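Local coordinates for japanin (Rhipicephalus appendiculatus, PDB 4BQU), which binds cholesterol in its lipocalin barrel and, as a tick salivary protein, blocks dendritic cell differentiation and steers the host toward anti-inflammatory signalling, at residues W40-L45 / A60-V65; V26-T31 / I46-F51. All coordinates share one frame; numbering follows the deposited sequence.

Strand 40-49 of the lipocalin barrel is shared by both contacts: its first half pairs with 60-65 in contact 1, its second half with 26-31 in contact 2. Contact 1 is the more buried, regularly paired throughout, with Arg43, Leu45 and Phe63 on its inner face meeting the tail and neighbouring carbons of cholesterol. Contact 2 is only partly buried and broken by a beta bulge; valines meet the sterol on its inner side, while Lys30 and a disulfide cysteine mark its outer side. The two meet at Thr31, whose OG1 is hydrogen-bonded to both Arg43 NE and Ser44 O, and again where Ala60 packs on Ile46.

Contact 1. Residues W40-L45 / A60-V65; sequences WVTRSL and AGAFQV. With CLR (cholesterol), chain F.
This contact is part of the beta hairpin formed by strands 40-49 and 57-66 in the wall of the lipocalin barrel, with one face turned to the bound cholesterol. Three hydrogen-bonded antiparallel pairs, Val41 with Val65, Arg43 with Phe63 and Leu45 with Gly61, knit the backbones together, each by two N-H to O=C bonds; the shortest runs from Leu45 N to Gly61 O at 2.7 Å. Phe63 holds the middle of the inner face. Its CG sits between the backbone N and the carbonyl carbon (chi1 67°), a position that swings the ring across toward strand 40-45. Arg43 CB then lies over one face, 4.2 Å from the ring centroid in a CH-pi contact displaced toward the rim, and the methyl C21 of cholesterol covers the centre of the opposite face. Phe63 CE2 also reaches C24 of the sterol tail at 3.7 Å, so a flat apolar ring suits a place between protein and lipid. Leu45 brings CD1 to within 3.8 Å of C21 and packs its CB on Phe63 CE1. Arg43 can line this apolar wall because its CD makes the nearest approach to C27, at 3.8 Å, while its guanidinium is hydrogen-bonded to Thr31 OG1 and to the carbonyls of Ala6, Asn8 and Gln10. On the other face Gln64 extends past Thr42, with OE1 3.3 Å from Thr42 OG1. Trp40 crosses Gln64 at about a right angle, its CE3 3.7 Å from Gln64 CB, and adds a cation-pi contact with Lys77. Strand 29-37 borders the hairpin beside 40-45, bonding to the backbones of Thr42 and Ser44, while strand 73-78 lies beside 60-65, where Val65 packs on Leu74 and Val76.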
loop_
_atom_site.group_PDB
_atom_site.type_symbol
_atom_site.label_atom_id
_atom_site.label_comp_id
_atom_site.label_asym_id
_atom_site.label_seq_id
_atom_site.Cartn_x
_atom_site.Cartn_y
_atom_site.Cartn_z
ATOM N N TRP A 40 17.356 -3.148 5.149
ATOM C CA TRP A 40 16.192 -3.743 4.513
ATOM C C TRP A 40 15.162 -4.187 5.561
ATOM O O TRP A 40 15.476 -5.001 6.439
ATOM C CB TRP A 40 16.605 -4.927 3.625
ATOM C CG TRP A 40 17.348 -4.498 2.395
ATOM C CD1 TRP A 40 18.702 -4.435 2.232
ATOM C CD2 TRP A 40 16.774 -4.136 1.135
ATOM N NE1 TRP A 40 19.005 -3.956 0.978
ATOM C CE2 TRP A 40 17.840 -3.789 0.274
ATOM C CE3 TRP A 40 15.461 -3.963 0.681
ATOM C CZ2 TRP A 40 17.623 -3.312 -1.023
ATOM C CZ3 TRP A 40 15.249 -3.502 -0.602
ATOM C CH2 TRP A 40 16.315 -3.188 -1.442
ATOM N N VAL A 41 13.935 -3.659 5.451
ATOM C CA VAL A 41 12.810 -4.006 6.326
ATOM C C VAL A 41 11.964 -5.048 5.579
ATOM O O VAL A 41 11.605 -4.833 4.435
ATOM C CB VAL A 41 11.978 -2.742 6.712
ATOM C CG1 VAL A 41 10.570 -3.100 7.249
ATOM C CG2 VAL A 41 12.746 -1.887 7.711
ATOM N N THR A 42 11.663 -6.163 6.216
ATOM C CA THR A 42 10.806 -7.178 5.612
ATOM C C THR A 42 9.389 -6.939 6.113
ATOM O O THR A 42 9.152 -6.849 7.324
ATOM C CB THR A 42 11.271 -8.608 5.936
ATOM O OG1 THR A 42 12.613 -8.754 5.488
ATOM C CG2 THR A 42 10.401 -9.659 5.263
ATOM N N ARG A 43 8.468 -6.776 5.165
ATOM C CA ARG A 43 7.058 -6.621 5.437
ATOM C C ARG A 43 6.330 -7.760 4.725
ATOM O O ARG A 43 6.892 -8.414 3.853
ATOM C CB ARG A 43 6.523 -5.295 4.929
ATOM C CG ARG A 43 7.241 -4.044 5.413
ATOM C CD ARG A 43 6.474 -2.787 4.981
ATOM N NE ARG A 43 5.284 -2.575 5.807
ATOM C CZ ARG A 43 5.254 -1.951 6.974
ATOM N NH1 ARG A 43 6.349 -1.381 7.460
ATOM N NH2 ARG A 43 4.111 -1.860 7.657
ATOM N N SER A 44 5.084 -8.004 5.117
ATOM C CA SER A 44 4.229 -8.969 4.447
ATOM C C SER A 44 3.216 -8.171 3.652
ATOM O O SER A 44 2.926 -7.030 4.006
ATOM C CB SER A 44 3.479 -9.819 5.462
ATOM O OG SER A 44 2.532 -9.022 6.148
ATOM N N LEU A 45 2.701 -8.742 2.564
ATOM C CA LEU A 45 1.576 -8.170 1.852
ATOM C C LEU A 45 0.477 -9.189 2.065
ATOM O O LEU A 45 0.582 -10.327 1.589
ATOM C CB LEU A 45 1.739 -7.899 0.367
ATOM C CG LEU A 45 0.537 -7.069 -0.122
ATOM C CD1 LEU A 45 0.813 -5.581 -0.078
ATOM C CD2 LEU A 45 0.142 -7.436 -1.432
ATOM N N ALA A 60 -0.807 -14.417 1.881
ATOM C CA ALA A 60 0.302 -13.608 2.398
ATOM C C ALA A 60 1.582 -13.870 1.613
ATOM O O ALA A 60 1.949 -15.015 1.424
ATOM C CB ALA A 60 0.531 -13.908 3.871
ATOM N N GLY A 61 2.215 -12.812 1.135
ATOM C CA GLY A 61 3.495 -12.866 0.437
ATOM C C GLY A 61 4.442 -11.860 1.056
ATOM O O GLY A 61 3.978 -10.856 1.582
ATOM N N ALA A 62 5.751 -12.118 1.059
ATOM C CA ALA A 62 6.717 -11.186 1.649
ATOM C C ALA A 62 7.458 -10.346 0.620
ATOM O O ALA A 62 7.599 -10.715 -0.542
ATOM C CB ALA A 62 7.718 -11.929 2.523
ATOM N N PHE A 63 7.927 -9.199 1.073
ATOM C CA PHE A 63 8.727 -8.270 0.274
ATOM C C PHE A 63 9.577 -7.431 1.216
ATOM O O PHE A 63 9.260 -7.323 2.397
ATOM C CB PHE A 63 7.825 -7.366 -0.600
ATOM C CG PHE A 63 6.953 -6.381 0.148
ATOM C CD1 PHE A 63 5.714 -6.758 0.637
ATOM C CD2 PHE A 63 7.311 -5.051 0.245
ATOM C CE1 PHE A 63 4.891 -5.836 1.292
ATOM C CE2 PHE A 63 6.489 -4.138 0.870
ATOM C CZ PHE A 63 5.271 -4.529 1.383
ATOM N N GLN A 64 10.638 -6.826 0.692
ATOM C CA GLN A 64 11.514 -5.981 1.497
ATOM C C GLN A 64 11.563 -4.589 0.952
ATOM O O GLN A 64 11.430 -4.398 -0.246
ATOM C CB GLN A 64 12.938 -6.562 1.549
ATOM C CG GLN A 64 12.981 -8.013 1.979
ATOM C CD GLN A 64 14.389 -8.482 2.130
ATOM O OE1 GLN A 64 14.991 -8.382 3.198
ATOM N NE2 GLN A 64 14.949 -8.993 1.063
ATOM N N VAL A 65 11.757 -3.613 1.837
ATOM C CA VAL A 65 11.881 -2.237 1.431
ATOM C C VAL A 65 13.109 -1.609 2.048
ATOM O O VAL A 65 13.495 -1.963 3.165
ATOM C CB VAL A 65 10.610 -1.377 1.662
ATOM C CG1 VAL A 65 9.415 -2.006 0.993
ATOM C CG2 VAL A 65 10.344 -1.126 3.138
HETATM C C1 CLR F . -4.076 -4.479 -4.928
HETATM C C2 CLR F . -5.432 -4.682 -5.614
HETATM C C3 CLR F . -6.067 -3.349 -5.982
HETATM C C4 CLR F . -5.126 -2.531 -6.851
HETATM C C5 CLR F . -3.758 -2.375 -6.224
HETATM C C6 CLR F . -3.205 -1.174 -6.115
HETATM C C7 CLR F . -1.867 -0.905 -5.506
HETATM C C8 CLR F . -0.994 -2.153 -5.441
HETATM C C9 CLR F . -1.822 -3.322 -4.877
HETATM C C10 CLR F . -3.068 -3.666 -5.764
HETATM C C11 CLR F . -0.935 -4.543 -4.579
HETATM C C12 CLR F . 0.312 -4.225 -3.748
HETATM C C13 CLR F . 1.181 -3.109 -4.362
HETATM C C14 CLR F . 0.233 -1.903 -4.550
HETATM C C15 CLR F . 1.187 -0.750 -4.878
HETATM C C16 CLR F . 2.402 -1.030 -3.978
HETATM C C17 CLR F . 2.245 -2.464 -3.433
HETATM C C18 CLR F . 1.819 -3.580 -5.681
HETATM C C19 CLR F . -2.677 -4.487 -7.013
HETATM C C20 CLR F . 3.609 -3.148 -3.213
HETATM C C21 CLR F . 3.517 -4.531 -2.589
HETATM C C22 CLR F . 4.547 -2.273 -2.366
HETATM C C23 CLR F . 4.012 -1.763 -1.022
HETATM C C24 CLR F . 5.055 -0.898 -0.294
HETATM C C25 CLR F . 4.662 -0.109 0.974
HETATM C C26 CLR F . 3.205 -0.126 1.298
HETATM C C27 CLR F . 5.495 -0.352 2.196
HETATM O O1 CLR F . -7.298 -3.586 -6.679
#

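Contact 2. Residues V26-T31 / I46-F51; sequences VGCVKT and IYVFTF. With CLR (cholesterol), chain F; EDO (1,2-ethanediol), chain H.
Ile46, the first residue of segment 46-51, pairs with Lys30 through two backbone bonds, the shorter from Ile46 N to Lys30 O at 2.8 Å. Its branched CB lies 3.9 Å from Lys30 CG, suiting it to cover the aliphatic part of the lysine. With chi1 at 64° the lysine starts out over its own backbone, between N and C, and its fully extended chain carries NZ to a 2.7 Å hydrogen bond with O2 of a 1,2-ethanediol that probably came from the crystallisation liquor. With an alanine here, Ile46 CB would probably lose the methylene chain that lies against it, and the diol this donor. Tyr47 faces a beta bulge, where the register slips by one between Gly27 and Lys30; its CB packs against Val29 CG2 at 4.1 Å and Val26 CG1 at 4.2 Å. These valine methyls also reach the sterol's first ring, Val26 CG1 lying 3.6 Å from C2. Val48 exchanges two backbone bonds with Gly27, and its CG2 meets Cys28 CB, whose sulfur is joined to Cys150. Beyond it, Thr50 OG1 comes over Gly27, where a side chain would be tight. The chain turns a corner at Cys28; after it, strand 29-37 pairs with strand 12-18 on its other edge, while strand 57-66 flanks 46-49 and helix 80-86 brings Leu86 against Val26 and Tyr47.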
loop_
_atom_site.group_PDB
_atom_site.type_symbol
_atom_site.label_atom_id
_atom_site.label_comp_id
_atom_site.label_asym_id
_atom_site.label_seq_id
_atom_site.Cartn_x
_atom_site.Cartn_y
_atom_site.Cartn_z
ATOM N N VAL A 26 -9.350 -8.768 -5.372
ATOM C CA VAL A 26 -8.176 -8.662 -4.495
ATOM C C VAL A 26 -8.558 -7.583 -3.506
ATOM O O VAL A 26 -8.575 -6.409 -3.867
ATOM C CB VAL A 26 -6.874 -8.357 -5.279
ATOM C CG1 VAL A 26 -5.718 -8.030 -4.329
ATOM C CG2 VAL A 26 -6.513 -9.561 -6.139
ATOM N N GLY A 27 -8.945 -8.001 -2.307
ATOM C CA GLY A 27 -9.447 -7.099 -1.279
ATOM C C GLY A 27 -8.695 -7.190 0.024
ATOM O O GLY A 27 -7.761 -7.978 0.171
ATOM N N CYS A 28 -9.076 -6.303 0.954
ATOM C CA CYS A 28 -8.531 -6.232 2.301
ATOM C C CYS A 28 -6.991 -6.169 2.249
ATOM O O CYS A 28 -6.310 -6.843 3.025
ATOM C CB CYS A 28 -9.027 -7.429 3.115
ATOM S SG CYS A 28 -10.821 -7.727 3.047
ATOM N N VAL A 29 -6.455 -5.327 1.352
ATOM C CA VAL A 29 -5.004 -5.206 1.181
ATOM C C VAL A 29 -4.347 -4.462 2.368
ATOM O O VAL A 29 -4.777 -3.384 2.772
ATOM C CB VAL A 29 -4.620 -4.589 -0.185
ATOM C CG1 VAL A 29 -3.104 -4.447 -0.314
ATOM C CG2 VAL A 29 -5.192 -5.423 -1.326
ATOM N N LYS A 30 -3.308 -5.079 2.931
ATOM C CA LYS A 30 -2.532 -4.481 3.997
ATOM C C LYS A 30 -1.116 -5.054 4.000
ATOM O O LYS A 30 -0.858 -6.081 3.396
ATOM C CB LYS A 30 -3.178 -4.648 5.360
ATOM C CG LYS A 30 -3.305 -6.119 5.827
ATOM C CD LYS A 30 -4.016 -6.243 7.137
ATOM C CE LYS A 30 -4.141 -7.680 7.534
ATOM N NZ LYS A 30 -4.871 -7.832 8.803
ATOM N N THR A 31 -0.209 -4.363 4.656
ATOM C CA THR A 31 1.139 -4.772 4.839
ATOM C C THR A 31 1.528 -4.699 6.313
ATOM O O THR A 31 1.478 -3.616 6.900
ATOM C CB THR A 31 2.100 -3.912 3.942
ATOM O OG1 THR A 31 3.444 -4.241 4.276
ATOM C CG2 THR A 31 1.915 -2.428 4.091
ATOM N N ILE A 46 -0.542 -8.784 2.851
ATOM C CA ILE A 46 -1.675 -9.638 3.137
ATOM C C ILE A 46 -2.834 -9.145 2.251
ATOM O O ILE A 46 -3.103 -7.938 2.223
ATOM C CB ILE A 46 -2.060 -9.578 4.639
ATOM C CG1 ILE A 46 -0.857 -9.735 5.592
ATOM C CG2 ILE A 46 -3.132 -10.635 4.959
ATOM C CD1 ILE A 46 -0.156 -11.015 5.479
ATOM N N TYR A 47 -3.556 -10.082 1.600
ATOM C CA TYR A 47 -4.722 -9.766 0.789
ATOM C C TYR A 47 -5.694 -10.934 0.867
ATOM O O TYR A 47 -5.316 -12.048 1.240
ATOM C CB TYR A 47 -4.355 -9.412 -0.649
ATOM C CG TYR A 47 -3.577 -10.490 -1.380
ATOM C CD1 TYR A 47 -2.203 -10.630 -1.200
ATOM C CD2 TYR A 47 -4.217 -11.380 -2.235
ATOM C CE1 TYR A 47 -1.489 -11.635 -1.842
ATOM C CE2 TYR A 47 -3.509 -12.378 -2.904
ATOM C CZ TYR A 47 -2.141 -12.499 -2.712
ATOM O OH TYR A 47 -1.419 -13.492 -3.357
ATOM N N VAL A 48 -6.952 -10.674 0.546
ATOM C CA VAL A 48 -7.999 -11.676 0.574
ATOM C C VAL A 48 -8.569 -11.841 -0.841
ATOM O O VAL A 48 -8.844 -10.857 -1.535
ATOM C CB VAL A 48 -9.064 -11.315 1.638
ATOM C CG1 VAL A 48 -10.242 -12.245 1.564
ATOM C CG2 VAL A 48 -8.454 -11.361 3.033
ATOM N N PHE A 49 -8.728 -13.093 -1.253
ATOM C CA PHE A 49 -9.323 -13.444 -2.537
ATOM C C PHE A 49 -10.833 -13.427 -2.302
ATOM O O PHE A 49 -11.377 -14.315 -1.666
ATOM C CB PHE A 49 -8.812 -14.807 -3.064
ATOM C CG PHE A 49 -8.076 -14.649 -4.380
ATOM C CD1 PHE A 49 -8.776 -14.556 -5.580
ATOM C CD2 PHE A 49 -6.708 -14.415 -4.404
ATOM C CE1 PHE A 49 -8.114 -14.319 -6.788
ATOM C CE2 PHE A 49 -6.039 -14.173 -5.614
ATOM C CZ PHE A 49 -6.748 -14.132 -6.798
ATOM N N THR A 50 -11.478 -12.354 -2.753
ATOM C CA THR A 50 -12.888 -12.055 -2.517
ATOM C C THR A 50 -13.782 -12.706 -3.539
ATOM O O THR A 50 -14.226 -12.056 -4.487
ATOM C CB THR A 50 -13.100 -10.516 -2.433
ATOM O OG1 THR A 50 -12.448 -10.017 -1.270
ATOM C CG2 THR A 50 -14.582 -10.107 -2.379
ATOM N N PHE A 51 -14.126 -13.962 -3.307
ATOM C CA PHE A 51 -15.081 -14.639 -4.170
ATOM C C PHE A 51 -16.474 -14.328 -3.627
ATOM O O PHE A 51 -16.599 -13.837 -2.495
ATOM C CB PHE A 51 -14.848 -16.150 -4.213
ATOM C CG PHE A 51 -13.416 -16.567 -4.373
ATOM C CD1 PHE A 51 -12.702 -16.223 -5.515
ATOM C CD2 PHE A 51 -12.800 -17.354 -3.415
ATOM C CE1 PHE A 51 -11.393 -16.657 -5.690
ATOM C CE2 PHE A 51 -11.484 -17.763 -3.577
ATOM C CZ PHE A 51 -10.789 -17.420 -4.715
HETATM C C1 CLR F . -4.076 -4.479 -4.928
HETATM C C2 CLR F . -5.432 -4.682 -5.614
HETATM C C3 CLR F . -6.067 -3.349 -5.982
HETATM C C4 CLR F . -5.126 -2.531 -6.851
HETATM C C5 CLR F . -3.758 -2.375 -6.224
HETATM C C6 CLR F . -3.205 -1.174 -6.115
HETATM C C7 CLR F . -1.867 -0.905 -5.506
HETATM C C8 CLR F . -0.994 -2.153 -5.441
HETATM C C9 CLR F . -1.822 -3.322 -4.877
HETATM C C10 CLR F . -3.068 -3.666 -5.764
HETATM C C11 CLR F . -0.935 -4.543 -4.579
HETATM C C12 CLR F . 0.312 -4.225 -3.748
HETATM C C13 CLR F . 1.181 -3.109 -4.362
HETATM C C14 CLR F . 0.233 -1.903 -4.550
HETATM C C15 CLR F . 1.187 -0.750 -4.878
HETATM C C16 CLR F . 2.402 -1.030 -3.978
HETATM C C17 CLR F . 2.245 -2.464 -3.433
HETATM C C18 CLR F . 1.819 -3.580 -5.681
HETATM C C19 CLR F . -2.677 -4.487 -7.013
HETATM C C20 CLR F . 3.609 -3.148 -3.213
HETATM C C21 CLR F . 3.517 -4.531 -2.589
HETATM C C22 CLR F . 4.547 -2.273 -2.366
HETATM C C23 CLR F . 4.012 -1.763 -1.022
HETATM C C24 CLR F . 5.055 -0.898 -0.294
HETATM C C25 CLR F . 4.662 -0.109 0.974
HETATM C C26 CLR F . 3.205 -0.126 1.298
HETATM C C27 CLR F . 5.495 -0.352 2.196
HETATM O O1 CLR F . -7.298 -3.586 -6.679
HETATM C C1 EDO H . -2.634 -5.242 12.465
HETATM O O1 EDO H . -1.425 -5.955 12.503
HETATM C C2 EDO H . -3.753 -6.217 12.179
HETATM O O2 EDO H . -3.528 -6.810 10.929
#